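Local coordinates for DNA repair protein RAD7 (Saccharomyces cerevisiae, PDB 5ZB2) that is a component of the GGR complex, which promotes global genome nucleotide excision repair of nontranscribing DNA, and binds Elc1, at residues S362-L367 with T375-F380. Numbering follows the deposited sequence.
Sequences SVIQML and TVIDVF
Ile-364 on helix 361-370 meets Ile-377 and Val-379, on and just past strand 376-378, through a single methyl. Its CD1 lies 3.8 Å from Ile-377 CG2 and 3.7 Å from Val-379 CG1. The two isoleucines pass side by side, running opposite ways, whereas Ile-364 and Val-379 meet end on, methyl to methyl. In Ile-364, CG1 sits beside the backbone N (chi1 -61°), and a second bend (chi2 -59°) turns CD1 toward both partners. Ile-377 touches with its short branch, CG2. Its longer CG1 arm, extended (chi2 172°), points toward the helix, level with Leu-367, but CD1 stays 4.6 Å from Leu-367 CB. Leu-367, one turn on, also faces the strand, and it packs on Leu-351 and Leu-353. Between the two inward residues, Asp-378 points away from the helix. Its OD1 accepts a hydrogen bond from the backbone N-H of Phe-380 (OD1 to N 2.9 Å), an Asx turn beside Val-379. Leu-397 of strand 396-398 touches both isoleucines. The contact joins helix and strand near the C-terminal end of the leucine-rich repeat solenoid. All three touching residues are buried and aliphatic, so dispersion and the hydrophobic effect hold the segments together here, without directional bonds.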
loop_
_atom_site.group_PDB
_atom_site.type_symbol
_atom_site.label_atom_id
_atom_site.label_comp_id
_atom_site.label_asym_id
_atom_site.label_seq_id
_atom_site.Cartn_x
_atom_site.Cartn_y
_atom_site.Cartn_z
ATOM N N SER A 362 -38.159 46.036 3.760
ATOM C CA SER A 362 -37.512 47.328 3.571
ATOM C C SER A 362 -36.001 47.229 3.736
ATOM O O SER A 362 -35.255 47.932 3.045
ATOM C CB SER A 362 -38.082 48.349 4.556
ATOM O OG SER A 362 -39.475 48.523 4.357
ATOM N N VAL A 363 -35.533 46.368 4.640
ATOM C CA VAL A 363 -34.095 46.208 4.838
ATOM C C VAL A 363 -33.475 45.484 3.647
ATOM O O VAL A 363 -32.459 45.921 3.096
ATOM C CB VAL A 363 -33.815 45.467 6.158
ATOM C CG1 VAL A 363 -32.318 45.337 6.391
ATOM C CG2 VAL A 363 -34.473 46.190 7.329
ATOM N N ILE A 364 -34.077 44.364 3.236
ATOM C CA ILE A 364 -33.590 43.644 2.062
ATOM C C ILE A 364 -33.565 44.568 0.852
ATOM O O ILE A 364 -32.603 44.572 0.073
ATOM C CB ILE A 364 -34.460 42.399 1.804
ATOM C CG1 ILE A 364 -34.390 41.435 2.996
ATOM C CG2 ILE A 364 -34.043 41.699 0.513
ATOM C CD1 ILE A 364 -32.989 40.935 3.334
ATOM N N GLN A 365 -34.628 45.354 0.670
ATOM C CA GLN A 365 -34.669 46.322 -0.420
ATOM C C GLN A 365 -33.482 47.273 -0.344
ATOM O O GLN A 365 -32.742 47.445 -1.319
ATOM C CB GLN A 365 -35.989 47.096 -0.369
ATOM C CG GLN A 365 -36.093 48.281 -1.327
ATOM C CD GLN A 365 -36.165 47.867 -2.782
ATOM O OE1 GLN A 365 -35.725 46.781 -3.157
ATOM N NE2 GLN A 365 -36.728 48.736 -3.612
ATOM N N MET A 366 -33.290 47.903 0.815
ATOM C CA MET A 366 -32.207 48.868 0.970
ATOM C C MET A 366 -30.848 48.214 0.750
ATOM O O MET A 366 -29.979 48.784 0.078
ATOM C CB MET A 366 -32.282 49.503 2.359
ATOM C CG MET A 366 -31.129 50.435 2.692
ATOM S SD MET A 366 -31.337 51.232 4.293
ATOM C CE MET A 366 -31.444 49.816 5.387
ATOM N N LEU A 367 -30.643 47.017 1.308
ATOM C CA LEU A 367 -29.356 46.344 1.163
ATOM C C LEU A 367 -29.064 46.019 -0.296
ATOM O O LEU A 367 -27.927 46.173 -0.758
ATOM C CB LEU A 367 -29.328 45.072 2.010
ATOM C CG LEU A 367 -29.343 45.265 3.528
ATOM C CD1 LEU A 367 -29.437 43.923 4.233
ATOM C CD2 LEU A 367 -28.109 46.028 3.997
ATOM N N THR A 375 -24.765 39.079 -3.417
ATOM C CA THR A 375 -25.444 38.057 -4.203
ATOM C C THR A 375 -26.298 37.102 -3.381
ATOM O O THR A 375 -27.258 36.547 -3.918
ATOM C CB THR A 375 -24.423 37.229 -5.001
ATOM O OG1 THR A 375 -23.634 36.441 -4.103
ATOM C CG2 THR A 375 -23.504 38.140 -5.806
ATOM N N VAL A 376 -25.982 36.891 -2.105
ATOM C CA VAL A 376 -26.725 35.964 -1.258
ATOM C C VAL A 376 -26.988 36.618 0.090
ATOM O O VAL A 376 -26.088 37.215 0.691
ATOM C CB VAL A 376 -25.968 34.631 -1.074
ATOM C CG1 VAL A 376 -26.769 33.674 -0.188
ATOM C CG2 VAL A 376 -25.673 33.992 -2.426
ATOM N N ILE A 377 -28.226 36.495 0.565
ATOM C CA ILE A 377 -28.625 36.965 1.887
ATOM C C ILE A 377 -29.437 35.856 2.539
ATOM O O ILE A 377 -30.500 35.482 2.030
ATOM C CB ILE A 377 -29.448 38.264 1.826
ATOM C CG1 ILE A 377 -28.655 39.382 1.142
ATOM C CG2 ILE A 377 -29.873 38.692 3.233
ATOM C CD1 ILE A 377 -29.488 40.627 0.872
ATOM N N ASP A 378 -28.945 35.337 3.659
ATOM C CA ASP A 378 -29.668 34.324 4.413
ATOM C C ASP A 378 -30.629 35.017 5.372
ATOM O O ASP A 378 -30.198 35.771 6.250
ATOM C CB ASP A 378 -28.700 33.414 5.171
ATOM C CG ASP A 378 -29.371 32.157 5.698
ATOM O OD1 ASP A 378 -30.583 32.202 6.012
ATOM O OD2 ASP A 378 -28.685 31.118 5.790
ATOM N N VAL A 379 -31.927 34.773 5.191
ATOM C CA VAL A 379 -32.964 35.363 6.025
ATOM C C VAL A 379 -33.726 34.292 6.803
ATOM O O VAL A 379 -34.857 34.515 7.228
ATOM C CB VAL A 379 -33.927 36.229 5.188
ATOM C CG1 VAL A 379 -33.178 37.397 4.551
ATOM C CG2 VAL A 379 -34.621 35.387 4.128
ATOM N N PHE A 380 -33.112 33.130 6.998
ATOM C CA PHE A 380 -33.761 32.051 7.726
ATOM C C PHE A 380 -34.186 32.535 9.105
ATOM O O PHE A 380 -33.362 33.034 9.878
ATOM C CB PHE A 380 -32.818 30.855 7.842
ATOM C CG PHE A 380 -33.462 29.637 8.434
ATOM C CD1 PHE A 380 -33.540 29.474 9.808
ATOM C CD2 PHE A 380 -33.995 28.656 7.615
ATOM C CE1 PHE A 380 -34.137 28.354 10.354
ATOM C CE2 PHE A 380 -34.592 27.533 8.154
ATOM C CZ PHE A 380 -34.663 27.380 9.525
#